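Local coordinates for putative ArsC family related protein (PDB 3GKX) that is of unknown function but belongs to the ArsC family of the thioredoxin clan, and may be related in activity to arsenate reductases, at residues G65-Y68 with K69-L73; K94-K97 with R98-V102; K22-E26 with N27-Y31. All blocks are in the same frame, centred on the assembly; numbering follows the deposited sequence.

Contact 1 of 3, residues G65-Y68 with K69-L73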
loop_
_atom_site.group_PDB
_atom_site.type_symbol
_atom_site.label_atom_id
_atom_site.label_comp_id
_atom_site.label_asym_id
_atom_site.label_seq_id
_atom_site.Cartn_x
_atom_site.Cartn_y
_atom_site.Cartn_z
ATOM N N GLY B 65 -6.053 11.275 -15.911
ATOM C CA GLY B 65 -7.419 11.528 -16.372
ATOM C C GLY B 65 -7.794 13.006 -16.461
ATOM O O GLY B 65 -7.205 13.850 -15.785
ATOM N N VAL B 66 -8.790 13.313 -17.286
ATOM C CA VAL B 66 -9.343 14.663 -17.364
ATOM C C VAL B 66 -10.336 14.874 -16.195
ATOM O O VAL B 66 -10.473 15.992 -15.692
ATOM C CB VAL B 66 -10.051 14.947 -18.739
ATOM C CG1 VAL B 66 -10.207 16.454 -18.973
ATOM C CG2 VAL B 66 -9.290 14.317 -19.902
ATOM N N VAL B 67 -11.006 13.798 -15.762
ATOM C CA VAL B 67 -12.044 13.889 -14.721
ATOM C C VAL B 67 -11.383 14.178 -13.377
ATOM O O VAL B 67 -11.849 15.025 -12.604
ATOM C CB VAL B 67 -12.951 12.625 -14.669
ATOM C CG1 VAL B 67 -13.919 12.692 -13.469
ATOM C CG2 VAL B 67 -13.736 12.449 -16.028
ATOM N N TYR B 68 -10.284 13.473 -13.121
ATOM C CA TYR B 68 -9.374 13.821 -12.048
ATOM C C TYR B 68 -8.982 15.314 -12.019
ATOM O O TYR B 68 -9.008 15.953 -10.958
ATOM C CB TYR B 68 -8.104 13.000 -12.197
ATOM C CG TYR B 68 -7.256 12.981 -10.965
ATOM C CD1 TYR B 68 -7.442 12.013 -9.991
ATOM C CD2 TYR B 68 -6.260 13.924 -10.779
ATOM C CE1 TYR B 68 -6.648 11.986 -8.864
ATOM C CE2 TYR B 68 -5.472 13.916 -9.666
ATOM C CZ TYR B 68 -5.668 12.951 -8.715
ATOM O OH TYR B 68 -4.860 12.952 -7.608
ATOM N N LYS B 69 -8.590 15.827 -13.190
ATOM C CA LYS B 69 -8.074 17.187 -13.371
ATOM C C LYS B 69 -9.121 18.223 -12.951
ATOM O O LYS B 69 -8.866 19.056 -12.079
ATOM C CB LYS B 69 -7.685 17.372 -14.847
ATOM C CG LYS B 69 -6.718 18.489 -15.176
ATOM C CD LYS B 69 -6.972 18.951 -16.620
ATOM C CE LYS B 69 -5.696 19.291 -17.356
ATOM N NZ LYS B 69 -5.505 20.777 -17.417
ATOM N N GLU B 70 -10.308 18.137 -13.544
ATOM C CA GLU B 70 -11.357 19.131 -13.343
ATOM C C GLU B 70 -12.128 19.022 -12.017
ATOM O O GLU B 70 -12.916 19.914 -11.696
ATOM C CB GLU B 70 -12.295 19.159 -14.552
ATOM C CG GLU B 70 -11.744 19.980 -15.714
ATOM C CD GLU B 70 -11.846 19.250 -17.031
ATOM O OE1 GLU B 70 -12.159 18.040 -17.007
ATOM O OE2 GLU B 70 -11.611 19.875 -18.085
ATOM N N LEU B 71 -11.910 17.941 -11.264
ATOM C CA LEU B 71 -12.383 17.834 -9.880
ATOM C C LEU B 71 -11.273 18.183 -8.872
ATOM O O LEU B 71 -11.443 18.024 -7.652
ATOM C CB LEU B 71 -12.887 16.423 -9.579
ATOM C CG LEU B 71 -14.092 15.760 -10.238
ATOM C CD1 LEU B 71 -14.162 14.351 -9.665
ATOM C CD2 LEU B 71 -15.377 16.507 -9.961
ATOM N N LYS B 72 -10.122 18.616 -9.381
ATOM C CA LYS B 72 -9.007 19.059 -8.544
ATOM C C LYS B 72 -8.671 18.037 -7.472
ATOM O O LYS B 72 -8.416 18.393 -6.319
ATOM C CB LYS B 72 -9.288 20.436 -7.906
ATOM C CG LYS B 72 -9.647 21.547 -8.887
ATOM C CD LYS B 72 -9.153 22.892 -8.370
ATOM C CE LYS B 72 -9.637 24.052 -9.235
ATOM N NZ LYS B 72 -9.203 23.925 -10.650
ATOM N N LEU B 73 -8.659 16.761 -7.853
ATOM C CA LEU B 73 -8.363 15.683 -6.895
ATOM C C LEU B 73 -6.904 15.655 -6.422
ATOM O O LEU B 73 -6.628 15.182 -5.325
ATOM C CB LEU B 73 -8.822 14.325 -7.408
ATOM C CG LEU B 73 -10.295 14.101 -7.771
ATOM C CD1 LEU B 73 -10.597 12.601 -7.822
ATOM C CD2 LEU B 73 -11.255 14.801 -6.818
#

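Contact 2 of 3, residues K94-K97 with R98-V102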
loop_
_atom_site.group_PDB
_atom_site.type_symbol
_atom_site.label_atom_id
_atom_site.label_comp_id
_atom_site.label_asym_id
_atom_site.label_seq_id
_atom_site.Cartn_x
_atom_site.Cartn_y
_atom_site.Cartn_z
ATOM N N LYS B 94 -13.699 6.420 -15.011
ATOM C CA LYS B 94 -12.626 7.260 -15.541
ATOM C C LYS B 94 -11.666 7.702 -14.435
ATOM O O LYS B 94 -10.474 7.926 -14.684
ATOM C CB LYS B 94 -13.207 8.470 -16.266
ATOM C CG LYS B 94 -14.051 8.073 -17.479
ATOM C CD LYS B 94 -14.766 9.261 -18.124
ATOM C CE LYS B 94 -15.794 8.751 -19.141
ATOM N NZ LYS B 94 -16.041 9.672 -20.292
ATOM N N LEU B 95 -12.192 7.788 -13.210
ATOM C CA LEU B 95 -11.410 8.084 -12.029
ATOM C C LEU B 95 -10.484 6.924 -11.540
ATOM O O LEU B 95 -9.561 7.172 -10.766
ATOM C CB LEU B 95 -12.336 8.547 -10.904
ATOM C CG LEU B 95 -12.787 10.008 -10.888
ATOM C CD1 LEU B 95 -13.809 10.179 -9.811
ATOM C CD2 LEU B 95 -11.630 10.956 -10.649
ATOM N N VAL B 96 -10.709 5.689 -11.996
ATOM C CA VAL B 96 -9.915 4.534 -11.504
ATOM C C VAL B 96 -8.641 4.308 -12.335
ATOM O O VAL B 96 -8.699 4.273 -13.555
ATOM C CB VAL B 96 -10.746 3.223 -11.481
ATOM C CG1 VAL B 96 -10.018 2.157 -10.742
ATOM C CG2 VAL B 96 -12.119 3.468 -10.834
ATOM N N LYS B 97 -7.492 4.160 -11.672
ATOM C CA LYS B 97 -6.271 3.725 -12.353
ATOM C C LYS B 97 -6.522 2.478 -13.226
ATOM O O LYS B 97 -7.282 1.577 -12.838
ATOM C CB LYS B 97 -5.193 3.423 -11.318
ATOM C CG LYS B 97 -3.821 3.121 -11.903
ATOM C CD LYS B 97 -3.058 4.411 -12.175
ATOM C CE LYS B 97 -1.594 4.124 -12.456
ATOM N NZ LYS B 97 -1.343 3.756 -13.878
ATOM N N ARG B 98 -5.866 2.428 -14.381
ATOM C CA ARG B 98 -5.981 1.294 -15.299
ATOM C C ARG B 98 -4.652 1.021 -15.997
ATOM O O ARG B 98 -3.855 1.931 -16.184
ATOM C CB ARG B 98 -7.071 1.557 -16.337
ATOM C CG ARG B 98 -6.676 2.610 -17.329
ATOM C CD ARG B 98 -7.831 3.474 -17.698
ATOM N NE ARG B 98 -7.404 4.469 -18.672
ATOM C CZ ARG B 98 -8.020 5.623 -18.885
ATOM N NH1 ARG B 98 -9.100 5.930 -18.190
ATOM N NH2 ARG B 98 -7.557 6.459 -19.802
ATOM N N PRO B 99 -4.398 -0.249 -16.360
ATOM C CA PRO B 99 -5.319 -1.365 -16.091
ATOM C C PRO B 99 -5.206 -1.825 -14.631
ATOM O O PRO B 99 -4.287 -1.381 -13.915
ATOM C CB PRO B 99 -4.847 -2.447 -17.062
ATOM C CG PRO B 99 -3.389 -2.247 -17.152
ATOM C CD PRO B 99 -3.139 -0.727 -16.976
ATOM N N LEU B 100 -6.165 -2.644 -14.203
ATOM C CA LEU B 100 -6.129 -3.383 -12.935
ATOM C C LEU B 100 -6.266 -4.829 -13.295
ATOM O O LEU B 100 -7.028 -5.158 -14.226
ATOM C CB LEU B 100 -7.329 -3.045 -12.046
ATOM C CG LEU B 100 -7.425 -1.606 -11.628
ATOM C CD1 LEU B 100 -8.568 -1.354 -10.604
ATOM C CD2 LEU B 100 -6.058 -1.264 -11.054
ATOM N N VAL B 101 -5.576 -5.698 -12.558
ATOM C CA VAL B 101 -5.760 -7.150 -12.639
ATOM C C VAL B 101 -6.100 -7.642 -11.230
ATOM O O VAL B 101 -5.466 -7.247 -10.258
ATOM C CB VAL B 101 -4.516 -7.885 -13.190
ATOM C CG1 VAL B 101 -4.764 -9.396 -13.293
ATOM C CG2 VAL B 101 -4.180 -7.388 -14.538
ATOM N N VAL B 102 -7.122 -8.475 -11.132
ATOM C CA VAL B 102 -7.636 -8.971 -9.862
ATOM C C VAL B 102 -7.523 -10.503 -9.940
ATOM O O VAL B 102 -8.002 -11.112 -10.913
ATOM C CB VAL B 102 -9.129 -8.546 -9.691
ATOM C CG1 VAL B 102 -9.762 -9.124 -8.434
ATOM C CG2 VAL B 102 -9.254 -7.050 -9.717
#

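Contact 3 of 3, residues K22-E26 with N27-Y31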
loop_
_atom_site.group_PDB
_atom_site.type_symbol
_atom_site.label_atom_id
_atom_site.label_comp_id
_atom_site.label_asym_id
_atom_site.label_seq_id
_atom_site.Cartn_x
_atom_site.Cartn_y
_atom_site.Cartn_z
ATOM N N LYS B 22 -1.107 -6.887 -24.333
ATOM C CA LYS B 22 -0.053 -7.552 -25.114
ATOM C C LYS B 22 0.799 -8.504 -24.251
ATOM O O LYS B 22 0.988 -9.661 -24.615
ATOM C CB LYS B 22 0.835 -6.549 -25.893
ATOM C CG LYS B 22 0.224 -5.981 -27.168
ATOM C CD LYS B 22 1.165 -4.944 -27.780
ATOM C CE LYS B 22 0.412 -3.797 -28.406
ATOM N NZ LYS B 22 1.068 -2.462 -28.157
ATOM N N TRP B 23 1.269 -8.019 -23.098
ATOM C CA TRP B 23 1.991 -8.844 -22.128
ATOM C C TRP B 23 1.219 -10.080 -21.623
ATOM O O TRP B 23 1.783 -11.177 -21.577
ATOM C CB TRP B 23 2.494 -7.993 -20.951
ATOM C CG TRP B 23 3.427 -8.716 -20.015
ATOM C CD1 TRP B 23 4.777 -8.674 -20.028
ATOM C CD2 TRP B 23 3.060 -9.595 -18.939
ATOM N NE1 TRP B 23 5.291 -9.473 -19.034
ATOM C CE2 TRP B 23 4.256 -10.054 -18.351
ATOM C CE3 TRP B 23 1.840 -10.067 -18.444
ATOM C CZ2 TRP B 23 4.271 -10.933 -17.260
ATOM C CZ3 TRP B 23 1.848 -10.958 -17.367
ATOM C CH2 TRP B 23 3.051 -11.376 -16.785
ATOM N N LEU B 24 -0.054 -9.935 -21.247
ATOM C CA LEU B 24 -0.826 -11.123 -20.813
ATOM C C LEU B 24 -0.895 -12.209 -21.892
ATOM O O LEU B 24 -0.833 -13.395 -21.579
ATOM C CB LEU B 24 -2.262 -10.776 -20.411
ATOM C CG LEU B 24 -2.583 -9.970 -19.159
ATOM C CD1 LEU B 24 -4.055 -9.585 -19.271
ATOM C CD2 LEU B 24 -2.253 -10.772 -17.892
ATOM N N ILE B 25 -1.080 -11.815 -23.146
ATOM C CA ILE B 25 -1.177 -12.813 -24.218
ATOM C C ILE B 25 0.195 -13.426 -24.519
ATOM O O ILE B 25 0.339 -14.656 -24.576
ATOM C CB ILE B 25 -1.842 -12.273 -25.496
ATOM C CG1 ILE B 25 -3.235 -11.688 -25.164
ATOM C CG2 ILE B 25 -1.951 -13.379 -26.497
ATOM C CD1 ILE B 25 -3.843 -10.819 -26.279
ATOM N N GLU B 26 1.199 -12.560 -24.687
ATOM C CA GLU B 26 2.592 -13.002 -24.815
ATOM C C GLU B 26 2.914 -14.040 -23.727
ATOM O O GLU B 26 3.495 -15.068 -24.019
ATOM C CB GLU B 26 3.541 -11.803 -24.727
ATOM C CG GLU B 26 5.008 -12.090 -24.976
ATOM C CD GLU B 26 5.889 -10.909 -24.581
ATOM O OE1 GLU B 26 6.139 -10.704 -23.362
ATOM O OE2 GLU B 26 6.334 -10.178 -25.493
ATOM N N ASN B 27 2.501 -13.793 -22.487
ATOM C CA ASN B 27 2.837 -14.717 -21.402
ATOM C C ASN B 27 1.881 -15.886 -21.154
ATOM O O ASN B 27 2.033 -16.620 -20.170
ATOM C CB ASN B 27 3.188 -13.956 -20.119
ATOM C CG ASN B 27 4.511 -13.227 -20.246
ATOM O OD1 ASN B 27 5.575 -13.787 -19.955
ATOM N ND2 ASN B 27 4.462 -11.998 -20.759
ATOM N N ASN B 28 0.935 -16.068 -22.080
ATOM C CA ASN B 28 -0.045 -17.158 -22.053
ATOM C C ASN B 28 -1.017 -17.122 -20.881
ATOM O O ASN B 28 -1.540 -18.152 -20.496
ATOM C CB ASN B 28 0.657 -18.504 -22.112
ATOM C CG ASN B 28 1.342 -18.713 -23.414
ATOM O OD1 ASN B 28 2.570 -18.809 -23.475
ATOM N ND2 ASN B 28 0.559 -18.758 -24.489
ATOM N N ILE B 29 -1.255 -15.935 -20.330
ATOM C CA ILE B 29 -2.192 -15.803 -19.206
ATOM C C ILE B 29 -3.644 -15.633 -19.691
ATOM O O ILE B 29 -4.017 -14.600 -20.261
ATOM C CB ILE B 29 -1.795 -14.669 -18.213
ATOM C CG1 ILE B 29 -0.275 -14.703 -17.906
ATOM C CG2 ILE B 29 -2.648 -14.734 -16.935
ATOM C CD1 ILE B 29 0.178 -15.789 -16.861
ATOM N N GLU B 30 -4.435 -16.680 -19.478
ATOM C CA GLU B 30 -5.878 -16.626 -19.659
ATOM C C GLU B 30 -6.455 -15.658 -18.632
ATOM O O GLU B 30 -5.975 -15.589 -17.498
ATOM C CB GLU B 30 -6.488 -18.018 -19.498
ATOM C CG GLU B 30 -5.953 -19.019 -20.504
ATOM C CD GLU B 30 -6.726 -20.312 -20.479
ATOM O OE1 GLU B 30 -7.915 -20.313 -20.879
ATOM O OE2 GLU B 30 -6.148 -21.329 -20.046
ATOM N N TYR B 31 -7.456 -14.892 -19.051
ATOM C CA TYR B 31 -8.083 -13.883 -18.209
ATOM C C TYR B 31 -9.439 -13.518 -18.786
ATOM O O TYR B 31 -9.778 -13.867 -19.927
ATOM C CB TYR B 31 -7.244 -12.621 -18.162
ATOM C CG TYR B 31 -7.148 -11.905 -19.496
ATOM C CD1 TYR B 31 -7.988 -10.826 -19.798
ATOM C CD2 TYR B 31 -6.234 -12.326 -20.477
ATOM C CE1 TYR B 31 -7.888 -10.163 -21.048
ATOM C CE2 TYR B 31 -6.154 -11.701 -21.701
ATOM C CZ TYR B 31 -6.972 -10.612 -21.973
ATOM O OH TYR B 31 -6.858 -9.976 -23.175
#

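Contact 1 of 3, residues G65-Y68 with K69-L73
Leu-73 lays its CB over one face of the Tyr-68 ring, a CH-pi contact in which CB sits 3.6 Å from the ring centroid and 17° off the normal. It stands off centre, toward the rim, and the nearest ring atom is CE1, 3.5 Å from CB. Leu-73 CD1 then continues past the CD1 side of the ring. Tyr-68 carries its CG anti to the backbone N (chi1 -164°), which puts CG beside the carbonyl carbon and the ring on the side of Leu-73, further along the chain. The same two residues are joined through their backbones: Leu-73 N donates to Tyr-68 O over 3.2 Å, almost straight at 172°. With the bond from Lys-72 N to Lys-69 O and the positive phi of Lys-72, this completes a Schellman motif that ends helix 66-70. One turn earlier, Glu-70 N binds Val-66 O at 3.0 Å and Leu-71 N binds Val-67 O less directly, while the side chains of Val-67 and Leu-71 lie side by side, CG1 4.2 Å from CD1. Lys-72 is also the N-cap of helix 73-76, so one residue ends the first helix and opens the next. The turn between them packs on Phe-61 and Thr-63 before helix 66-70, on Leu-77 just after helix 73-76, and on Leu-95 in the segment before strand 100-102.

Contact 2 of 3, residues K94-K97 with R98-V102
Val-96 turns CG1 anti to its own nitrogen (chi1 -169°), toward Leu-100. The two side chains meet at about a right angle, with Val-96 CG1 3.8 Å from Leu-100 CD1. Beside them lies the carbonyl of Lys-97, whose O is 3.4 Å from Leu-100 CG and 3.6 Å from Leu-100 CD2, so the branch point of the leucine packs against a backbone oxygen as well as against the valine. No hydrogen bond links residues 94-97 to 98-102; the chain is held from outside, by backbone bonds from Leu-95 to Asn-62 and from Lys-97 to Phe-60. With chi1 at 71° and a bend at chi2, the modelled conformer of Arg-98, one of two, brings NH1 to 4.3 Å from Lys-94 O, too far for a hydrogen bond; that oxygen is already taken by Asn-62 ND2. The arginine side chain touches Cys-14 and Cys-17, a CxxC pattern at the start of helix 15-26, placed like the redox motif of thioredoxins. The peptide bond between Arg-98 and Pro-99 is cis, a hallmark of the thioredoxin fold, where a cis-proline faces that motif. In arsenate reductases of this family an arginine just before that proline serves the oxyanion site, and Arg-98 is consistent with such a role. Pro-99 itself rests on Thr-16, Cys-17 and Ala-20 of helix 15-26. Strand 100-102 then enters the mixed sheet between antiparallel neighbours 7-10 and 107-109, with backbone bonds from Leu-100 to Leu-9 and from Val-101 to Leu-108.

Contact 3 of 3, residues K22-E26 with N27-Y31
Asn-27 folds back over the indole of Trp-23 from its first carbon onward. CB lies above the six-membered ring, 4.1 Å from its centroid and only 6° off the normal. CG follows near the CE2-CZ2 bond, 3.7 Å from Trp-23 CE2, with OD1 on the CZ2 side. ND2 ends 3.0 Å above the indole plane, over the five-membered ring, and the amide is stacked on the indole with the planes 30° apart. From there ND2 donates to Trp-23 O at 2.9 Å, nearly straight at 167° and in the plane of the amide. That oxygen also accepts from Asn-27 N, and the two donors grip it from opposite faces of the carbonyl plane, while the ND2 bond and the stack hold the amide's rotation. A weak bond from ND2 to Glu-26 OE1 adds to it. The helix itself stops in a Schellman motif, with Asn-28 at positive phi: Ile-29 N binds Leu-24 O and Asn-28 N binds Ile-25 O, both at 2.9 Å. This reversal is the turn of a beta-alpha-beta crossover, leading helix 15-26 into strand 32-35, which lies parallel to strand 7-10. Leu-24 packs with CD2 against Ile-29 CB and CD1 over the centre of the Tyr-31 ring, 3.8 Å from its centroid. Tyr-31 meets Phe-8 with ring planes nearly perpendicular, and Trp-23 meets Phe-111.

How the contacts relate
Contacts 1 and 3 lie at the surface on opposite sides of the chain's centre, their own centres about 32 Å apart, and both end a helix with a Schellman motif. At 65-73 the chain passes into another helix, at 22-31 toward a strand. The centre of contact 2 lies about 2 Å from the centre of the chain; this contact is partly buried and has side-chain packing but no hydrogen bonds across its segments. It touches contact 1 directly, Leu-73 CD1 lying 3.4 Å from Leu-95 CD2. Contact 3 stays about 5 Å from contact 2 at the nearest atoms, yet both involve helix 15-26: contact 3 ends it, while Pro-99 of contact 2 packs on its first half.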